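Local coordinates for CigR Protein (Salmonella enterica subsp. enterica serovar Typhimurium, PDB 4EW5), which is of unknown function but is a putative inner membrane protein, represented here by its C-terminal domain, at residues A[33-38]-A[75-80]; A[80-85]-A[92-97]. One frame throughout, in Å; residues are numbered along the deposited sequence.

Contact 1 of 2, residues A[33-38]-A[75-80]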
loop_
_atom_site.group_PDB
_atom_site.type_symbol
_atom_site.label_atom_id
_atom_site.label_comp_id
_atom_site.label_asym_id
_atom_site.label_seq_id
_atom_site.Cartn_x
_atom_site.Cartn_y
_atom_site.Cartn_z
ATOM N N GLN A 33 -18.353 -4.087 -14.038
ATOM C CA GLN A 33 -18.255 -5.394 -14.656
ATOM C C GLN A 33 -16.794 -5.788 -14.850
ATOM O O GLN A 33 -15.973 -4.978 -15.309
ATOM C CB GLN A 33 -18.958 -5.375 -16.009
ATOM C CG GLN A 33 -19.088 -6.751 -16.644
ATOM C CD GLN A 33 -20.116 -6.750 -17.751
ATOM O OE1 GLN A 33 -21.298 -6.473 -17.504
ATOM N NE2 GLN A 33 -19.686 -7.085 -18.978
ATOM N N SER A 34 -16.515 -7.053 -14.583
ATOM C CA SER A 34 -15.195 -7.625 -14.803
ATOM C C SER A 34 -14.944 -7.747 -16.273
ATOM O O SER A 34 -15.870 -7.748 -17.060
ATOM C CB SER A 34 -15.159 -9.037 -14.208
ATOM O OG SER A 34 -15.827 -9.060 -12.952
ATOM N N LEU A 35 -13.670 -7.899 -16.601
ATOM C CA LEU A 35 -13.177 -8.043 -17.947
ATOM C C LEU A 35 -13.719 -9.347 -18.461
ATOM O O LEU A 35 -14.041 -10.247 -17.673
ATOM C CB LEU A 35 -11.645 -8.071 -17.923
ATOM C CG LEU A 35 -10.947 -6.758 -17.537
ATOM C CD1 LEU A 35 -9.539 -6.884 -16.831
ATOM C CD2 LEU A 35 -10.923 -5.945 -18.838
ATOM N N PRO A 36 -13.862 -9.450 -19.771
ATOM C CA PRO A 36 -14.208 -10.742 -20.322
ATOM C C PRO A 36 -13.291 -11.882 -19.837
ATOM O O PRO A 36 -12.124 -11.705 -19.604
ATOM C CB PRO A 36 -14.092 -10.512 -21.827
ATOM C CG PRO A 36 -14.325 -9.018 -21.983
ATOM C CD PRO A 36 -13.658 -8.418 -20.801
ATOM N N PRO A 37 -13.845 -13.073 -19.660
ATOM C CA PRO A 37 -13.027 -14.220 -19.240
ATOM C C PRO A 37 -12.008 -14.511 -20.364
ATOM O O PRO A 37 -12.331 -14.348 -21.548
ATOM C CB PRO A 37 -14.057 -15.335 -19.089
ATOM C CG PRO A 37 -15.140 -14.966 -20.073
ATOM C CD PRO A 37 -15.138 -13.479 -20.242
ATOM N N GLY A 38 -10.774 -14.834 -19.980
ATOM C CA GLY A 38 -9.668 -14.931 -20.925
ATOM C C GLY A 38 -8.845 -13.667 -20.854
ATOM O O GLY A 38 -7.598 -13.716 -20.945
ATOM N N LYS A 75 -6.566 4.244 -13.989
ATOM C CA LYS A 75 -7.760 3.961 -14.769
ATOM C C LYS A 75 -8.558 2.838 -14.136
ATOM O O LYS A 75 -7.991 1.984 -13.413
ATOM C CB LYS A 75 -7.377 3.579 -16.189
ATOM C CG LYS A 75 -6.672 4.675 -16.922
ATOM C CD LYS A 75 -7.710 5.701 -17.407
ATOM C CE LYS A 75 -7.095 6.991 -17.888
ATOM N NZ LYS A 75 -8.136 8.019 -17.989
ATOM N N ILE A 76 -9.847 2.786 -14.464
ATOM C CA ILE A 76 -10.679 1.644 -14.141
ATOM C C ILE A 76 -10.683 0.721 -15.384
ATOM O O ILE A 76 -11.119 1.116 -16.467
ATOM C CB ILE A 76 -12.103 2.070 -13.847
ATOM C CG1 ILE A 76 -12.148 3.234 -12.771
ATOM C CG2 ILE A 76 -12.970 0.881 -13.363
ATOM C CD1 ILE A 76 -13.597 3.692 -12.477
ATOM N N VAL A 77 -10.274 -0.516 -15.177
ATOM C CA VAL A 77 -10.172 -1.540 -16.236
ATOM C C VAL A 77 -10.915 -2.748 -15.713
ATOM O O VAL A 77 -10.495 -3.330 -14.721
ATOM C CB VAL A 77 -8.703 -1.876 -16.494
ATOM C CG1 VAL A 77 -8.576 -2.992 -17.535
ATOM C CG2 VAL A 77 -8.004 -0.636 -16.968
ATOM N N GLY A 78 -12.117 -3.012 -16.252
ATOM C CA GLY A 78 -12.965 -4.068 -15.728
ATOM C C GLY A 78 -13.377 -3.577 -14.354
ATOM O O GLY A 78 -13.886 -2.430 -14.205
ATOM N N ASP A 79 -13.162 -4.410 -13.354
ATOM C CA ASP A 79 -13.365 -3.952 -11.940
ATOM C C ASP A 79 -12.053 -3.699 -11.165
ATOM O O ASP A 79 -12.056 -3.667 -9.933
ATOM C CB ASP A 79 -14.316 -4.843 -11.191
ATOM C CG ASP A 79 -13.818 -6.270 -11.040
ATOM O OD1 ASP A 79 -12.732 -6.565 -11.592
ATOM O OD2 ASP A 79 -14.535 -7.053 -10.392
ATOM N N ASN A 80 -10.975 -3.457 -11.898
ATOM C CA ASN A 80 -9.632 -3.297 -11.312
ATOM C C ASN A 80 -9.138 -1.882 -11.379
ATOM O O ASN A 80 -9.546 -1.078 -12.283
ATOM C CB ASN A 80 -8.691 -4.185 -12.065
ATOM C CG ASN A 80 -9.214 -5.643 -12.157
ATOM O OD1 ASN A 80 -9.559 -6.270 -11.138
ATOM N ND2 ASN A 80 -9.459 -6.116 -13.401
HETATM O O HOH W 1 -11.879 -7.814 -14.268
#
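The carboxylate of Asp79 presents one face to segment 33-38. Over that face stands Ser34 OG, 3.5 Å from Asp79 OD2 in a weak hydrogen bond, and on the same side a water donates to Asp79 OD1. The amide of Asn80, whose oxygen OD1 is bonded to Gly97 N and Asn96 ND2, is met near its edge instead: Leu35 CD1 lies almost in the amide plane, 3.5 Å from Asn80 ND2. Asp79 and Asn80 close a type II' beta turn, Val77 to Asn80, the tight two-residue connection of a beta hairpin. Its reciprocal bonds are Asn80 N to Val77 O (2.9 Å) and Val77 N to Asn80 O (3.0 Å). A third flat group, the Gly78-Asp79 peptide, has Gln33 O almost directly above its carbonyl carbon, 3.1 Å from Gly78 C, consistent with a dipolar carbonyl contact; the angle to Asp79 N is too poor for a hydrogen bond. Leu35 CG, set beside its own backbone N (chi1 -68°), rests 3.8 Å from Gly78 CA, and Leu35 CD2 meets Val77 CG1 at 4.0 Å. Ile53, in another loop, also packs on Leu35. Asp79 OD2 also lies close to Asp100 OD1, so a shared proton or raised pKa is possible. The bridging water grips both segments: it accepts from Leu35 N at 2.9 Å and from Asn80 ND2 while donating to Asp79 OD1.

Contact 2 of 2, residues A[80-85]-A[92-97]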
loop_
_atom_site.group_PDB
_atom_site.type_symbol
_atom_site.label_atom_id
_atom_site.label_comp_id
_atom_site.label_asym_id
_atom_site.label_seq_id
_atom_site.Cartn_x
_atom_site.Cartn_y
_atom_site.Cartn_z
ATOM N N ASN A 80 -10.975 -3.457 -11.898
ATOM C CA ASN A 80 -9.632 -3.297 -11.312
ATOM C C ASN A 80 -9.138 -1.882 -11.379
ATOM O O ASN A 80 -9.546 -1.078 -12.283
ATOM C CB ASN A 80 -8.691 -4.185 -12.065
ATOM C CG ASN A 80 -9.214 -5.643 -12.157
ATOM O OD1 ASN A 80 -9.559 -6.270 -11.138
ATOM N ND2 ASN A 80 -9.459 -6.116 -13.401
ATOM N N LEU A 81 -8.177 -1.554 -10.524
ATOM C CA LEU A 81 -7.591 -0.223 -10.581
ATOM C C LEU A 81 -6.201 -0.386 -11.214
ATOM O O LEU A 81 -5.377 -1.164 -10.691
ATOM C CB LEU A 81 -7.431 0.327 -9.163
ATOM C CG LEU A 81 -6.780 1.691 -8.998
ATOM C CD1 LEU A 81 -7.417 2.809 -9.834
ATOM C CD2 LEU A 81 -6.688 2.053 -7.488
ATOM N N VAL A 82 -5.890 0.366 -12.266
ATOM C CA VAL A 82 -4.689 0.078 -13.082
ATOM C C VAL A 82 -3.978 1.380 -13.402
ATOM O O VAL A 82 -4.614 2.326 -13.884
ATOM C CB VAL A 82 -5.082 -0.651 -14.387
ATOM C CG1 VAL A 82 -3.794 -1.041 -15.141
ATOM C CG2 VAL A 82 -5.981 -1.870 -14.092
ATOM N N LEU A 83 -2.687 1.491 -13.067
ATOM C CA LEU A 83 -1.911 2.606 -13.431
ATOM C C LEU A 83 -1.329 2.286 -14.828
ATOM O O LEU A 83 -0.673 1.237 -15.019
ATOM C CB LEU A 83 -0.720 2.782 -12.511
ATOM C CG LEU A 83 0.166 4.023 -12.687
ATOM C CD1 LEU A 83 -0.584 5.334 -12.360
ATOM C CD2 LEU A 83 1.441 3.957 -11.885
ATOM N N ILE A 84 -1.431 3.252 -15.719
ATOM C CA ILE A 84 -1.112 3.011 -17.133
ATOM C C ILE A 84 -0.274 4.185 -17.607
ATOM O O ILE A 84 -0.600 5.349 -17.296
ATOM C CB ILE A 84 -2.447 2.915 -17.915
ATOM C CG1 ILE A 84 -3.141 1.616 -17.562
ATOM C CG2 ILE A 84 -2.264 2.930 -19.398
ATOM C CD1 ILE A 84 -4.558 1.473 -18.127
ATOM N N ALA A 85 0.826 3.893 -18.300
ATOM C CA ALA A 85 1.624 4.930 -18.936
ATOM C C ALA A 85 0.831 5.633 -20.039
ATOM O O ALA A 85 0.188 4.988 -20.899
ATOM C CB ALA A 85 2.899 4.335 -19.537
ATOM N N THR A 92 1.326 -0.601 -15.589
ATOM C CA THR A 92 2.400 -0.292 -14.666
ATOM C C THR A 92 2.167 -0.800 -13.232
ATOM O O THR A 92 3.114 -1.125 -12.487
ATOM C CB THR A 92 2.669 1.253 -14.717
ATOM O OG1 THR A 92 2.988 1.575 -16.077
ATOM C CG2 THR A 92 3.839 1.691 -13.839
ATOM N N ALA A 93 0.927 -0.872 -12.808
ATOM C CA ALA A 93 0.562 -1.439 -11.513
ATOM C C ALA A 93 -0.851 -1.813 -11.642
ATOM O O ALA A 93 -1.575 -1.143 -12.389
ATOM C CB ALA A 93 0.722 -0.426 -10.365
ATOM N N ILE A 94 -1.221 -2.906 -10.970
ATOM C CA ILE A 94 -2.519 -3.450 -11.051
ATOM C C ILE A 94 -2.954 -3.741 -9.591
ATOM O O ILE A 94 -2.269 -4.421 -8.842
ATOM C CB ILE A 94 -2.552 -4.800 -11.800
ATOM C CG1 ILE A 94 -2.019 -4.648 -13.235
ATOM C CG2 ILE A 94 -3.968 -5.412 -11.820
ATOM C CD1 ILE A 94 -1.611 -5.999 -13.808
ATOM N N ILE A 95 -4.103 -3.238 -9.211
ATOM C CA ILE A 95 -4.751 -3.603 -7.941
ATOM C C ILE A 95 -6.094 -4.165 -8.251
ATOM O O ILE A 95 -7.034 -3.469 -8.646
ATOM C CB ILE A 95 -4.871 -2.351 -7.052
ATOM C CG1 ILE A 95 -3.486 -1.722 -6.928
ATOM C CG2 ILE A 95 -5.477 -2.663 -5.697
ATOM C CD1 ILE A 95 -3.505 -0.346 -6.299
ATOM N N ASN A 96 -6.227 -5.468 -8.123
ATOM C CA ASN A 96 -7.440 -6.145 -8.546
ATOM C C ASN A 96 -8.655 -6.043 -7.600
ATOM O O ASN A 96 -8.524 -5.951 -6.386
ATOM C CB ASN A 96 -7.116 -7.629 -8.795
ATOM C CG ASN A 96 -6.262 -7.843 -10.049
ATOM O OD1 ASN A 96 -5.286 -8.541 -9.998
ATOM N ND2 ASN A 96 -6.622 -7.214 -11.146
ATOM N N GLY A 97 -9.825 -5.980 -8.192
ATOM C CA GLY A 97 -11.066 -6.078 -7.502
ATOM C C GLY A 97 -11.592 -4.850 -6.771
ATOM O O GLY A 97 -12.645 -4.930 -6.091
#
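Asn80 and Asn96 both set CG beside their own backbone N (chi1 -52° and -71°), and the two amides then meet with their planes 77° apart. Asn80 OD1 takes two bonds from different directions. Gly97 N approaches in the carbonyl plane, on a lone pair, at 3.0 Å from Asn80 OD1, whereas Asn96 ND2 stands above that plane, 3.1 Å from the same oxygen. This double grip ties the residues following strand 91-95 to the start of strand 80-85, and satisfies a buried carbonyl oxygen.

Beyond it the backbones run antiparallel. Leu81 and Ile95 form a hydrogen-bonded pair, with Ile95 N to Leu81 O at 2.8 Å and a nearly straight return bond from Leu81 N to Ile95 O. Their side chains extend alongside each other in a common direction, and CD2 of Leu81 reaches CD1 of Ile95 at 4.2 Å. Leu83 and Ala93 share that face, part of which packs against the second subunit (Val11 of that subunit on Ala93, Ile15 of that subunit on Ile95), while Trp74 of the same chain touches Leu81 and Leu83. Val82 and Ile94, a non-hydrogen-bonded pair, turn to the other face, where Leu43 touches Ile94.

The regular pattern breaks at Leu83 O. Thr92 N donates to Leu83 O at 2.8 Å. A weak bond runs from Ala93 N to Leu83 O at 3.4 Å, so two residues of one strand face one of the other. Thr92 CG2 packs on Leu83 CD2 (3.8 Å), while Thr92 OG1 is bonded to Val90 O. Although residues 81-99 are predicted to form a transmembrane helix, the backbone here is that of an antiparallel beta hairpin carrying a classic beta bulge at Thr92 and Ala93.

Contacts 1 and 2 follow one another along the chain, with centres about 10 Å apart, and share Asn80, which ends the turn of contact 1 and begins the strand pairing of contact 2. Strands 72-77, 80-85 and 91-95 are thus successive neighbours in one antiparallel meander. Direct evidence of the coupling is a probable hydrogen bond between Lys75 N and Val82 O (2.7 Å), together with packing of Val77 CB on Val82 CG2 at 3.6 Å. Segment 33-38 packs against the turn, whereas the second subunit reaches contact 2 alone. A bound 1,2-ethanediol, probably from crystallisation, lies about 5 Å from the Ala93 side chain.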